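Local coordinates for Lmo2470 protein (Listeria monocytogenes EGD-e, PDB 5HL3) that is a leucine-rich-repeat internalin that interacts with afadin, facilitates the crossing of basement membranes by the bacterium, and binds calcium, at residues L110-S115 / S131-I136; D161-F166 / T184-Q189; T207-N212 / T229-T234; I282-Y287 / L338-N343. One frame throughout, in Å; residues are numbered along the deposited sequence.

Contact 1: residues L110-S115 / S131-I136; sequences LTRNLS and SGNNLI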
loop_
_atom_site.group_PDB
_atom_site.type_symbol
_atom_site.label_atom_id
_atom_site.label_comp_id
_atom_site.label_asym_id
_atom_site.label_seq_id
_atom_site.Cartn_x
_atom_site.Cartn_y
_atom_site.Cartn_z
ATOM N N LEU A 110 8.451 -11.646 -2.781
ATOM C CA LEU A 110 7.342 -12.538 -3.122
ATOM C C LEU A 110 7.723 -14.001 -3.223
ATOM O O LEU A 110 7.234 -14.735 -4.078
ATOM C CB LEU A 110 6.663 -12.042 -4.439
ATOM C CG LEU A 110 5.994 -10.662 -4.338
ATOM C CD1 LEU A 110 5.834 -9.932 -5.675
ATOM C CD2 LEU A 110 4.649 -10.772 -3.605
ATOM N N THR A 111 8.596 -14.464 -2.312
ATOM C CA THR A 111 9.097 -15.830 -2.388
ATOM C C THR A 111 8.126 -16.866 -1.836
ATOM O O THR A 111 8.342 -18.071 -2.023
ATOM C CB THR A 111 10.395 -15.971 -1.594
ATOM O OG1 THR A 111 10.135 -15.585 -0.247
ATOM C CG2 THR A 111 11.507 -15.089 -2.201
ATOM N N ARG A 112 7.127 -16.433 -1.067
ATOM C CA ARG A 112 6.155 -17.346 -0.453
ATOM C C ARG A 112 4.734 -16.942 -0.826
ATOM O O ARG A 112 4.467 -15.795 -1.074
ATOM C CB ARG A 112 6.304 -17.343 1.074
ATOM C CG ARG A 112 7.618 -17.867 1.619
ATOM C CD ARG A 112 7.688 -19.390 1.591
ATOM N NE ARG A 112 8.973 -19.860 2.096
ATOM C CZ ARG A 112 10.058 -20.043 1.375
ATOM N NH1 ARG A 112 10.016 -19.887 0.059
ATOM N NH2 ARG A 112 11.197 -20.442 1.960
ATOM N N ASN A 113 3.848 -17.934 -0.889
ATOM C CA ASN A 113 2.440 -17.775 -1.208
ATOM C C ASN A 113 1.596 -18.055 0.027
ATOM O O ASN A 113 1.880 -19.022 0.766
ATOM C CB ASN A 113 2.018 -18.818 -2.246
ATOM C CG ASN A 113 2.768 -18.729 -3.554
ATOM O OD1 ASN A 113 3.047 -17.666 -4.080
ATOM N ND2 ASN A 113 2.964 -19.882 -4.163
ATOM N N LEU A 114 0.567 -17.252 0.268
ATOM C CA LEU A 114 -0.334 -17.456 1.404
ATOM C C LEU A 114 -1.773 -17.204 1.017
ATOM O O LEU A 114 -2.041 -16.302 0.231
ATOM C CB LEU A 114 -0.030 -16.478 2.561
ATOM C CG LEU A 114 1.311 -16.656 3.286
ATOM C CD1 LEU A 114 1.466 -15.521 4.275
ATOM C CD2 LEU A 114 1.410 -18.016 3.988
ATOM N N SER A 115 -2.703 -18.003 1.539
ATOM C CA SER A 115 -4.131 -17.711 1.399
ATOM C C SER A 115 -4.677 -17.179 2.720
ATOM O O SER A 115 -4.126 -17.479 3.783
ATOM C CB SER A 115 -4.926 -18.937 0.931
ATOM O OG SER A 115 -4.733 -20.050 1.800
ATOM N N SER A 131 1.905 -9.029 4.824
ATOM C CA SER A 131 2.696 -8.288 3.830
ATOM C C SER A 131 3.951 -9.010 3.351
ATOM O O SER A 131 4.705 -9.594 4.117
ATOM C CB SER A 131 3.109 -6.958 4.404
ATOM O OG SER A 131 1.963 -6.212 4.794
ATOM N N GLY A 132 4.163 -8.932 2.031
ATOM C CA GLY A 132 5.375 -9.489 1.368
ATOM C C GLY A 132 5.175 -10.853 0.756
ATOM O O GLY A 132 6.039 -11.353 0.080
ATOM N N ASN A 133 4.026 -11.451 1.010
ATOM C CA ASN A 133 3.711 -12.792 0.542
ATOM C C ASN A 133 2.652 -12.737 -0.554
ATOM O O ASN A 133 1.710 -11.945 -0.480
ATOM C CB ASN A 133 3.262 -13.602 1.750
ATOM C CG ASN A 133 4.354 -13.683 2.808
ATOM O OD1 ASN A 133 5.386 -14.283 2.574
ATOM N ND2 ASN A 133 4.146 -13.041 3.956
ATOM N N ASN A 134 2.838 -13.542 -1.582
ATOM C CA ASN A 134 1.893 -13.531 -2.699
ATOM C C ASN A 134 0.554 -14.121 -2.251
ATOM O O ASN A 134 0.482 -15.286 -1.840
ATOM C CB ASN A 134 2.458 -14.397 -3.836
ATOM C CG ASN A 134 1.500 -14.522 -4.982
ATOM O OD1 ASN A 134 0.962 -13.542 -5.429
ATOM N ND2 ASN A 134 1.217 -15.741 -5.400
ATOM N N LEU A 135 -0.512 -13.352 -2.345
ATOM C CA LEU A 135 -1.829 -13.846 -1.960
ATOM C C LEU A 135 -2.317 -14.908 -2.956
ATOM O O LEU A 135 -2.239 -14.718 -4.164
ATOM C CB LEU A 135 -2.849 -12.713 -1.873
ATOM C CG LEU A 135 -4.228 -13.113 -1.371
ATOM C CD1 LEU A 135 -4.158 -13.409 0.096
ATOM C CD2 LEU A 135 -5.240 -12.021 -1.648
ATOM N N ILE A 136 -2.802 -16.042 -2.432
ATOM C CA ILE A 136 -3.460 -17.062 -3.227
ATOM C C ILE A 136 -4.954 -16.740 -3.207
ATOM O O ILE A 136 -5.552 -16.670 -2.136
ATOM C CB ILE A 136 -3.244 -18.433 -2.600
ATOM C CG1 ILE A 136 -1.768 -18.779 -2.515
ATOM C CG2 ILE A 136 -3.970 -19.499 -3.429
ATOM C CD1 ILE A 136 -1.516 -19.975 -1.629
HETATM O O HOH W 1 8.230 -9.951 -0.431
HETATM O O HOH W 2 7.136 -13.847 0.410
#
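Three backbone hydrogen bonds of 2.8 to 2.9 Å zip Arg-112 to Leu-114 onto Asn-134 to Ile-136: Asn-134 N gives to Arg-112 O, Leu-114 N to Asn-134 O and Ile-136 N to Leu-114 O. On one face Asn-113 and Asn-134 lie side by side, amide planes 70° apart, with Asn-134 ND2 giving to Asn-113 OD1 at 3.0 Å, in its own amide plane but well above the carbonyl plane of Asn-113. CG of Asn-134 is anti to the backbone N (chi1 176°), that of Asn-113 beside it. One water accepts a hydrogen bond from Leu-110 N and donates one to Gly-132 O; a second links Arg-112 N to Gly-132 O and Asn-133 OD1. On the other face Leu-114 CD1 rests against Asn-133 CB (3.6 Å), while Asn-133 ND2 is held by Met-130 O and Ala-104 O. Ile-136 CD1 packs on Asn-113 CB at 3.8 Å. Within the leucine-rich-repeat solenoid, strands 113-114 and 134-135 form their own parallel sheet, following strands 100-103 and 127-129 of its long parallel sheet, and backbone bonds from Ser-115 to Thr-87 and Leu-135 to Met-156 join them to the coils before and after.

Contact 2: residues D161-F166 / T184-Q189; sequences DELPNF and TIPDFQ. With CA (calcium ion), chain E; CA (calcium ion), chain F.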
loop_
_atom_site.group_PDB
_atom_site.type_symbol
_atom_site.label_atom_id
_atom_site.label_comp_id
_atom_site.label_asym_id
_atom_site.label_seq_id
_atom_site.Cartn_x
_atom_site.Cartn_y
_atom_site.Cartn_z
ATOM N N ASP A 161 -9.862 -7.087 -8.665
ATOM C CA ASP A 161 -10.862 -8.150 -8.630
ATOM C C ASP A 161 -10.769 -9.018 -7.353
ATOM O O ASP A 161 -11.651 -9.817 -7.082
ATOM C CB ASP A 161 -10.734 -9.051 -9.875
ATOM C CG ASP A 161 -9.364 -9.744 -9.956
ATOM O OD1 ASP A 161 -8.364 -9.041 -9.895
ATOM O OD2 ASP A 161 -9.256 -10.991 -10.055
ATOM N N GLU A 162 -9.698 -8.839 -6.582
ATOM C CA GLU A 162 -9.433 -9.634 -5.372
ATOM C C GLU A 162 -9.744 -8.883 -4.087
ATOM O O GLU A 162 -9.568 -9.432 -2.993
ATOM C CB GLU A 162 -7.941 -10.056 -5.383
ATOM C CG GLU A 162 -7.597 -11.026 -6.515
ATOM C CD GLU A 162 -6.112 -11.241 -6.780
ATOM O OE1 GLU A 162 -5.278 -10.505 -6.204
ATOM O OE2 GLU A 162 -5.810 -12.137 -7.618
ATOM N N LEU A 163 -10.242 -7.648 -4.203
ATOM C CA LEU A 163 -10.476 -6.751 -3.058
ATOM C C LEU A 163 -11.953 -6.377 -2.939
ATOM O O LEU A 163 -12.469 -5.585 -3.755
ATOM C CB LEU A 163 -9.633 -5.481 -3.230
ATOM C CG LEU A 163 -9.835 -4.368 -2.198
ATOM C CD1 LEU A 163 -9.515 -4.815 -0.821
ATOM C CD2 LEU A 163 -9.008 -3.172 -2.594
ATOM N N PRO A 164 -12.661 -6.947 -1.971
ATOM C CA PRO A 164 -14.089 -6.629 -1.848
ATOM C C PRO A 164 -14.377 -5.300 -1.169
ATOM O O PRO A 164 -13.520 -4.715 -0.545
ATOM C CB PRO A 164 -14.635 -7.776 -1.005
ATOM C CG PRO A 164 -13.508 -8.250 -0.227
ATOM C CD PRO A 164 -12.231 -7.930 -0.978
ATOM N N ASN A 165 -15.609 -4.825 -1.320
ATOM C CA ASN A 165 -16.078 -3.637 -0.646
ATOM C C ASN A 165 -16.610 -4.119 0.698
ATOM O O ASN A 165 -17.798 -4.351 0.895
ATOM C CB ASN A 165 -17.140 -2.956 -1.520
ATOM C CG ASN A 165 -17.394 -1.534 -1.101
ATOM O OD1 ASN A 165 -17.307 -1.193 0.061
ATOM N ND2 ASN A 165 -17.693 -0.686 -2.061
ATOM N N PHE A 166 -15.676 -4.271 1.638
ATOM C CA PHE A 166 -15.938 -5.009 2.905
ATOM C C PHE A 166 -17.237 -4.662 3.609
ATOM O O PHE A 166 -17.440 -3.525 4.010
ATOM C CB PHE A 166 -14.802 -4.800 3.902
ATOM C CG PHE A 166 -13.451 -5.208 3.398
ATOM C CD1 PHE A 166 -13.101 -6.548 3.320
ATOM C CD2 PHE A 166 -12.507 -4.250 3.051
ATOM C CE1 PHE A 166 -11.842 -6.939 2.880
ATOM C CE2 PHE A 166 -11.234 -4.650 2.615
ATOM C CZ PHE A 166 -10.911 -5.990 2.530
ATOM N N THR A 184 -8.217 -0.020 -9.635
ATOM C CA THR A 184 -9.304 0.724 -9.015
ATOM C C THR A 184 -9.326 0.393 -7.525
ATOM O O THR A 184 -8.813 -0.654 -7.081
ATOM C CB THR A 184 -10.694 0.392 -9.609
ATOM O OG1 THR A 184 -10.979 -1.000 -9.495
ATOM C CG2 THR A 184 -10.767 0.799 -11.103
ATOM N N ILE A 185 -9.946 1.272 -6.752
ATOM C CA ILE A 185 -10.179 1.046 -5.319
ATOM C C ILE A 185 -11.692 1.186 -5.076
ATOM O O ILE A 185 -12.337 2.065 -5.669
ATOM C CB ILE A 185 -9.338 2.058 -4.486
ATOM C CG1 ILE A 185 -9.382 1.726 -3.006
ATOM C CG2 ILE A 185 -9.724 3.488 -4.707
ATOM C CD1 ILE A 185 -8.556 0.538 -2.580
ATOM N N PRO A 186 -12.287 0.324 -4.245
ATOM C CA PRO A 186 -13.721 0.470 -4.012
ATOM C C PRO A 186 -14.123 1.795 -3.371
ATOM O O PRO A 186 -13.347 2.375 -2.605
ATOM C CB PRO A 186 -14.017 -0.670 -3.020
ATOM C CG PRO A 186 -12.994 -1.704 -3.347
ATOM C CD PRO A 186 -11.764 -0.914 -3.639
ATOM N N ASP A 187 -15.349 2.239 -3.666
ATOM C CA ASP A 187 -15.936 3.374 -2.947
ATOM C C ASP A 187 -16.479 2.762 -1.638
ATOM O O ASP A 187 -17.667 2.439 -1.508
ATOM C CB ASP A 187 -17.033 4.018 -3.788
ATOM C CG ASP A 187 -17.477 5.357 -3.242
ATOM O OD1 ASP A 187 -17.007 5.730 -2.156
ATOM O OD2 ASP A 187 -18.289 6.015 -3.925
ATOM N N PHE A 188 -15.563 2.568 -0.687
ATOM C CA PHE A 188 -15.877 1.746 0.497
ATOM C C PHE A 188 -17.141 2.212 1.202
ATOM O O PHE A 188 -17.250 3.344 1.602
ATOM C CB PHE A 188 -14.711 1.750 1.471
ATOM C CG PHE A 188 -13.520 0.963 1.008
ATOM C CD1 PHE A 188 -13.551 -0.413 0.946
ATOM C CD2 PHE A 188 -12.345 1.605 0.659
ATOM C CE1 PHE A 188 -12.453 -1.122 0.516
ATOM C CE2 PHE A 188 -11.230 0.889 0.247
ATOM C CZ PHE A 188 -11.289 -0.477 0.167
ATOM N N GLN A 189 -18.101 1.309 1.346
ATOM C CA GLN A 189 -19.400 1.632 1.915
ATOM C C GLN A 189 -19.534 1.484 3.414
ATOM O O GLN A 189 -20.317 2.205 4.025
ATOM C CB GLN A 189 -20.477 0.699 1.298
ATOM C CG GLN A 189 -20.677 0.820 -0.204
ATOM C CD GLN A 189 -21.813 -0.051 -0.692
ATOM O OE1 GLN A 189 -22.231 -0.983 -0.003
ATOM N NE2 GLN A 189 -22.361 0.275 -1.854
HETATM CA CA CA E . -3.335 -11.795 -7.026
HETATM CA CA CA F . -22.243 -2.754 1.650
HETATM O O HOH W 3 -20.182 -2.963 0.351
HETATM O O HOH W 4 -3.636 -10.778 -9.167
HETATM O O HOH W 5 -2.446 -13.487 -8.307
HETATM O O HOH W 6 -4.218 -13.726 -5.854
HETATM O O HOH W 7 -1.707 -12.336 -5.436
#
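Two successive loops of the leucine-rich-repeat solenoid meet here, each following a strand of the long parallel sheet, and Asn-165 of one reads the backbone of the next. Its CG lies anti to the backbone N (chi1 -164°), and the amide it carries meets segment 184-189. OD1 accepts from Gln-189 N at 2.9 Å, in the carbonyl plane and on a lone pair; ND2 gives to Asp-187 O at 3.2 Å, from far above that carbonyl's plane. Using both ends of the amide fixes its rotation. In the apolar part, Leu-163 CD2 packs against both Ile-185 CD1 and Pro-186 CD, 3.7 Å from each, and Phe-166 and Phe-188 lie side by side, CD2 of the first 4.0 Å from CE1 of the second. Two calcium ions flank the contact. Glu-162 binds one through both carboxylate oxygens, with Leu-157 O; Gln-189 OE1 binds the other with Asn-167 and Asn-190, and a water bridges that ion to Asn-165 O. Successive coils packed side by side, here with phenylalanines at matching positions, are typical of leucine-rich-repeat solenoids.

Contact 3: residues T207-N212 / T229-T234; sequences TPDFQN and TMVNYT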
loop_
_atom_site.group_PDB
_atom_site.type_symbol
_atom_site.label_atom_id
_atom_site.label_comp_id
_atom_site.label_asym_id
_atom_site.label_seq_id
_atom_site.Cartn_x
_atom_site.Cartn_y
_atom_site.Cartn_z
ATOM N N THR A 207 -9.560 7.687 -8.040
ATOM C CA THR A 207 -10.279 7.016 -6.958
ATOM C C THR A 207 -11.709 7.530 -7.007
ATOM O O THR A 207 -11.990 8.583 -7.610
ATOM C CB THR A 207 -9.739 7.283 -5.530
ATOM O OG1 THR A 207 -10.175 8.560 -5.039
ATOM C CG2 THR A 207 -8.263 7.181 -5.450
ATOM N N PRO A 208 -12.634 6.816 -6.358
ATOM C CA PRO A 208 -13.950 7.410 -6.189
ATOM C C PRO A 208 -13.892 8.671 -5.316
ATOM O O PRO A 208 -12.923 8.869 -4.539
ATOM C CB PRO A 208 -14.743 6.315 -5.454
ATOM C CG PRO A 208 -14.014 5.049 -5.747
ATOM C CD PRO A 208 -12.557 5.455 -5.810
ATOM N N ASP A 209 -14.937 9.484 -5.393
ATOM C CA ASP A 209 -15.078 10.636 -4.505
ATOM C C ASP A 209 -15.704 10.055 -3.259
ATOM O O ASP A 209 -16.916 10.110 -3.060
ATOM C CB ASP A 209 -15.981 11.688 -5.138
ATOM C CG ASP A 209 -16.120 12.932 -4.288
ATOM O OD1 ASP A 209 -15.368 13.105 -3.298
ATOM O OD2 ASP A 209 -16.988 13.774 -4.612
ATOM N N PHE A 210 -14.855 9.464 -2.437
ATOM C CA PHE A 210 -15.327 8.589 -1.359
ATOM C C PHE A 210 -16.548 9.060 -0.652
ATOM O O PHE A 210 -16.572 10.148 -0.064
ATOM C CB PHE A 210 -14.235 8.295 -0.342
ATOM C CG PHE A 210 -13.048 7.588 -0.924
ATOM C CD1 PHE A 210 -13.122 6.222 -1.296
ATOM C CD2 PHE A 210 -11.827 8.231 -1.096
ATOM C CE1 PHE A 210 -12.029 5.579 -1.815
ATOM C CE2 PHE A 210 -10.751 7.580 -1.616
ATOM C CZ PHE A 210 -10.834 6.252 -1.961
ATOM N N GLN A 211 -17.548 8.172 -0.655
ATOM C CA GLN A 211 -18.832 8.489 -0.103
ATOM C C GLN A 211 -18.981 8.299 1.423
ATOM O O GLN A 211 -19.899 8.865 2.024
ATOM C CB GLN A 211 -19.928 7.666 -0.829
ATOM C CG GLN A 211 -19.891 6.176 -0.542
ATOM C CD GLN A 211 -20.622 5.310 -1.572
ATOM O OE1 GLN A 211 -21.652 5.703 -2.129
ATOM N NE2 GLN A 211 -20.113 4.098 -1.771
ATOM N N ASN A 212 -18.125 7.506 2.050
ATOM C CA ASN A 212 -18.322 7.239 3.491
ATOM C C ASN A 212 -17.020 6.987 4.258
ATOM O O ASN A 212 -16.871 5.986 4.981
ATOM C CB ASN A 212 -19.273 6.046 3.665
ATOM C CG ASN A 212 -19.775 5.908 5.087
ATOM O OD1 ASN A 212 -19.857 6.897 5.817
ATOM N ND2 ASN A 212 -20.109 4.686 5.499
ATOM N N THR A 229 -5.910 15.150 -14.400
ATOM C CA THR A 229 -6.673 15.591 -13.225
ATOM C C THR A 229 -7.226 14.366 -12.513
ATOM O O THR A 229 -7.328 13.287 -13.108
ATOM C CB THR A 229 -7.829 16.504 -13.595
ATOM O OG1 THR A 229 -8.769 15.774 -14.361
ATOM C CG2 THR A 229 -7.350 17.694 -14.364
HETATM N N MSE A 230 -7.518 14.518 -11.233
HETATM C CA MSE A 230 -8.136 13.445 -10.440
HETATM C C MSE A 230 -9.386 13.988 -9.786
HETATM O O MSE A 230 -9.693 15.176 -9.842
HETATM C CB MSE A 230 -7.172 12.856 -9.412
HETATM C CG MSE A 230 -6.775 13.899 -8.370
HETATM SE SE MSE A 230 -5.679 13.120 -6.962
HETATM C CE MSE A 230 -7.056 11.972 -6.208
ATOM N N VAL A 231 -10.101 13.102 -9.122
ATOM C CA VAL A 231 -11.284 13.482 -8.386
ATOM C C VAL A 231 -10.965 14.582 -7.363
ATOM O O VAL A 231 -9.915 14.550 -6.713
ATOM C CB VAL A 231 -11.875 12.232 -7.680
ATOM C CG1 VAL A 231 -10.938 11.625 -6.667
ATOM C CG2 VAL A 231 -13.197 12.545 -7.048
ATOM N N ASN A 232 -11.861 15.541 -7.236
ATOM C CA ASN A 232 -11.699 16.665 -6.307
ATOM C C ASN A 232 -12.580 16.380 -5.101
ATOM O O ASN A 232 -13.751 16.734 -5.093
ATOM C CB ASN A 232 -12.028 17.976 -7.014
ATOM C CG ASN A 232 -11.534 19.220 -6.268
ATOM O OD1 ASN A 232 -10.933 19.131 -5.214
ATOM N ND2 ASN A 232 -11.825 20.403 -6.835
ATOM N N TYR A 233 -12.010 15.692 -4.110
ATOM C CA TYR A 233 -12.769 15.152 -2.983
ATOM C C TYR A 233 -13.697 16.145 -2.346
ATOM O O TYR A 233 -13.302 17.263 -2.001
ATOM C CB TYR A 233 -11.840 14.584 -1.907
ATOM C CG TYR A 233 -10.990 13.440 -2.361
ATOM C CD1 TYR A 233 -11.552 12.227 -2.704
ATOM C CD2 TYR A 233 -9.607 13.559 -2.453
ATOM C CE1 TYR A 233 -10.770 11.173 -3.101
ATOM C CE2 TYR A 233 -8.815 12.514 -2.868
ATOM C CZ TYR A 233 -9.396 11.324 -3.208
ATOM O OH TYR A 233 -8.624 10.280 -3.631
ATOM N N THR A 234 -14.956 15.738 -2.154
ATOM C CA THR A 234 -15.963 16.600 -1.559
ATOM C C THR A 234 -16.364 16.239 -0.122
ATOM O O THR A 234 -17.009 17.065 0.536
ATOM C CB THR A 234 -17.262 16.612 -2.409
ATOM O OG1 THR A 234 -17.776 15.282 -2.530
ATOM C CG2 THR A 234 -17.019 17.174 -3.790
HETATM O O HOH W 8 -18.539 12.251 -1.671
#
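A buried chain of hydrogen bonds links Tyr-233 to Thr-207: Tyr-233 OH donates to Thr-207 OG1 at 2.7 Å, and Thr-207 OG1 in turn donates a hydrogen bond to Pro-208 O, 2.8 Å away. Thr-207 crosses the tyrosine at about a right angle, its OG1 near the ring plane at the edge. Asp-209 makes the second polar grip. Its CG lies anti to the backbone N (chi1 -178°), and the carboxylate beyond it meets Thr-234, both oxygens on their syn sides, OD1 taking N at 2.9 Å and OD2 taking OG1 at 2.7 Å. Consecutive coils of the leucine-rich-repeat solenoid are joined in this way, one loop preceding strand 218-220 and the other preceding strand 241-243. Phe-210 and Tyr-233 continue the inner row of aromatic rings, both touching Leu-219; they meet rim to rim, planes 11° apart, with Phe-210 CD2 3.7 Å from Tyr-233 CE1. Nearer the surface, the two methyls of Val-231 touch different residues of the first loop, CG1 at 3.4 Å from Thr-207 O and CG2 at 3.5 Å from Asp-209 CB.

Contact 4: residues I282-Y287 / L338-N343; sequences IDLPIY and LDVSYN. With CA (calcium ion), chain H.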
loop_
_atom_site.group_PDB
_atom_site.type_symbol
_atom_site.label_atom_id
_atom_site.label_comp_id
_atom_site.label_asym_id
_atom_site.label_seq_id
_atom_site.Cartn_x
_atom_site.Cartn_y
_atom_site.Cartn_z
ATOM N N ILE A 282 2.296 27.567 -22.567
ATOM C CA ILE A 282 1.578 26.448 -21.978
ATOM C C ILE A 282 0.798 26.868 -20.736
ATOM O O ILE A 282 1.165 27.826 -20.034
ATOM C CB ILE A 282 2.537 25.277 -21.543
ATOM C CG1 ILE A 282 3.605 25.758 -20.531
ATOM C CG2 ILE A 282 3.195 24.656 -22.767
ATOM C CD1 ILE A 282 4.363 24.658 -19.821
ATOM N N ASP A 283 -0.249 26.103 -20.473
ATOM C CA ASP A 283 -0.949 26.119 -19.191
ATOM C C ASP A 283 -0.271 25.069 -18.303
ATOM O O ASP A 283 0.176 24.021 -18.781
ATOM C CB ASP A 283 -2.427 25.739 -19.359
ATOM C CG ASP A 283 -3.216 26.740 -20.130
ATOM O OD1 ASP A 283 -2.868 27.932 -20.178
ATOM O OD2 ASP A 283 -4.250 26.312 -20.709
ATOM N N LEU A 284 -0.158 25.355 -17.017
ATOM C CA LEU A 284 0.393 24.361 -16.070
ATOM C C LEU A 284 -0.155 24.632 -14.694
ATOM O O LEU A 284 0.539 25.184 -13.842
ATOM C CB LEU A 284 1.923 24.341 -16.110
ATOM C CG LEU A 284 2.617 23.171 -15.397
ATOM C CD1 LEU A 284 2.077 21.839 -15.851
ATOM C CD2 LEU A 284 4.125 23.274 -15.607
ATOM N N PRO A 285 -1.426 24.251 -14.470
ATOM C CA PRO A 285 -2.079 24.658 -13.236
ATOM C C PRO A 285 -1.336 24.238 -11.972
ATOM O O PRO A 285 -1.276 25.008 -11.013
ATOM C CB PRO A 285 -3.477 24.048 -13.356
ATOM C CG PRO A 285 -3.726 24.022 -14.846
ATOM C CD PRO A 285 -2.383 23.614 -15.412
ATOM N N ILE A 286 -0.765 23.046 -11.981
ATOM C CA ILE A 286 -0.037 22.542 -10.813
ATOM C C ILE A 286 1.108 23.445 -10.399
ATOM O O ILE A 286 1.353 23.625 -9.184
ATOM C CB ILE A 286 0.424 21.076 -11.022
ATOM C CG1 ILE A 286 1.072 20.523 -9.738
ATOM C CG2 ILE A 286 1.364 20.937 -12.232
ATOM C CD1 ILE A 286 1.349 19.030 -9.773
ATOM N N TYR A 287 1.818 24.050 -11.348
ATOM C CA TYR A 287 2.908 24.954 -10.987
ATOM C C TYR A 287 2.360 26.096 -10.148
ATOM O O TYR A 287 2.928 26.446 -9.086
ATOM C CB TYR A 287 3.671 25.508 -12.235
ATOM C CG TYR A 287 4.531 26.694 -11.846
ATOM C CD1 TYR A 287 5.732 26.502 -11.141
ATOM C CD2 TYR A 287 4.081 27.997 -12.021
ATOM C CE1 TYR A 287 6.476 27.571 -10.695
ATOM C CE2 TYR A 287 4.814 29.079 -11.543
ATOM C CZ TYR A 287 6.014 28.857 -10.893
ATOM O OH TYR A 287 6.747 29.954 -10.436
ATOM N N LEU A 338 9.635 19.222 -26.220
ATOM C CA LEU A 338 9.873 20.298 -25.235
ATOM C C LEU A 338 9.636 19.791 -23.818
ATOM O O LEU A 338 8.853 18.874 -23.597
ATOM C CB LEU A 338 8.969 21.514 -25.495
ATOM C CG LEU A 338 9.511 22.574 -26.460
ATOM C CD1 LEU A 338 9.875 22.008 -27.817
ATOM C CD2 LEU A 338 8.568 23.771 -26.611
ATOM N N ASP A 339 10.327 20.414 -22.867
ATOM C CA ASP A 339 10.209 20.103 -21.433
ATOM C C ASP A 339 10.266 21.379 -20.641
ATOM O O ASP A 339 11.111 22.233 -20.925
ATOM C CB ASP A 339 11.340 19.191 -20.988
ATOM C CG ASP A 339 11.476 19.104 -19.483
ATOM O OD1 ASP A 339 11.772 20.108 -18.794
ATOM O OD2 ASP A 339 11.377 18.012 -18.985
ATOM N N VAL A 340 9.330 21.550 -19.706
ATOM C CA VAL A 340 9.415 22.598 -18.690
ATOM C C VAL A 340 9.513 21.887 -17.343
ATOM O O VAL A 340 8.722 20.981 -17.033
ATOM C CB VAL A 340 8.207 23.549 -18.718
ATOM C CG1 VAL A 340 8.068 24.362 -17.429
ATOM C CG2 VAL A 340 8.351 24.519 -19.857
ATOM N N SER A 341 10.494 22.307 -16.562
ATOM C CA SER A 341 10.752 21.710 -15.254
ATOM C C SER A 341 10.823 22.788 -14.183
ATOM O O SER A 341 11.282 23.905 -14.440
ATOM C CB SER A 341 12.038 20.896 -15.291
ATOM O OG SER A 341 11.857 19.692 -16.066
ATOM N N TYR A 342 10.394 22.438 -12.977
ATOM C CA TYR A 342 10.465 23.342 -11.845
ATOM C C TYR A 342 10.601 22.510 -10.567
ATOM O O TYR A 342 10.558 21.269 -10.580
ATOM C CB TYR A 342 9.248 24.278 -11.821
ATOM C CG TYR A 342 7.952 23.599 -11.507
ATOM C CD1 TYR A 342 7.148 23.031 -12.522
ATOM C CD2 TYR A 342 7.532 23.459 -10.179
ATOM C CE1 TYR A 342 5.973 22.402 -12.206
ATOM C CE2 TYR A 342 6.351 22.838 -9.878
ATOM C CZ TYR A 342 5.587 22.276 -10.882
ATOM O OH TYR A 342 4.417 21.627 -10.578
ATOM N N ASN A 343 10.763 23.219 -9.448
ATOM C CA ASN A 343 10.977 22.557 -8.136
ATOM C C ASN A 343 12.168 21.617 -8.183
ATOM O O ASN A 343 12.184 20.562 -7.569
ATOM C CB ASN A 343 9.707 21.836 -7.600
ATOM C CG ASN A 343 9.695 21.774 -6.100
ATOM O OD1 ASN A 343 10.136 22.715 -5.477
ATOM N ND2 ASN A 343 9.230 20.668 -5.519
HETATM CA CA CA H . 10.656 15.609 -18.785
HETATM O O HOH W 9 8.799 14.591 -17.486
HETATM O O HOH W 10 12.450 14.971 -17.489
HETATM O O HOH W 11 12.252 15.433 -20.610
HETATM O O HOH W 12 10.694 13.293 -19.445
#
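Tyr-342 reaches from its strand toward the start of helix 285-292. From CB, chi1 of 69° puts CG between the backbone N and the carbonyl carbon. CG and CD2 each lie 3.7 Å from Tyr-287 CD1, which comes over one face of the ring. The pair is T-shaped, the edge of Tyr-287 directed at the face of Tyr-342, with centroids 5.1 Å apart and planes at 82°. Further out, CE1 meets Tyr-287 CB at 3.9 Å, part of a CH-pi contact over the same ring, and Leu-284 CD2 at 4.0 Å. The tip, OH, ends against Ile-286, 3.5 Å from its CG2; this hydroxyl is buried without a polar partner in the model. Two residues back on the strand, Val-340 CG2 meets Ile-282 CD1 tip to tip at 4.0 Å. Asp-339 binds a calcium ion through OD2 together with Ser-353 and Asp-355. In the mixed sheet, part of a region consistent with an E-set-like beta domain, strand 334-345 lies between 350-360 and 301-306, and 280-283 at the far edge beside 323-326; side chains of 280-283 and the helix start meet those of 334-345 near Cys-352, Val-301 and Ile-324.

In the fold
Contacts 1, 2 and 3 follow one another along the solenoid, each closing before the next opens, and contact 4 comes last, in the separate mixed sheet beyond it. The centres of contacts 1 and 2 are about 20 Å apart, without touching; contact 1 has its own two-stranded sheet, while contacts 2 and 3 lie in loops between strands of the long parallel sheet. Contacts 2 and 3 are about 14 Å apart between centres and do touch: Asp-187 OD1 bonds to Gln-211 N and Gln-189 O to Asn-212 ND2, so polar links pass from coil to coil. Contact 4, about 25 Å from contact 3 between centres, belongs to a domain that is probably E-set-like. The result is an elongated molecule with calcium sites spread along it.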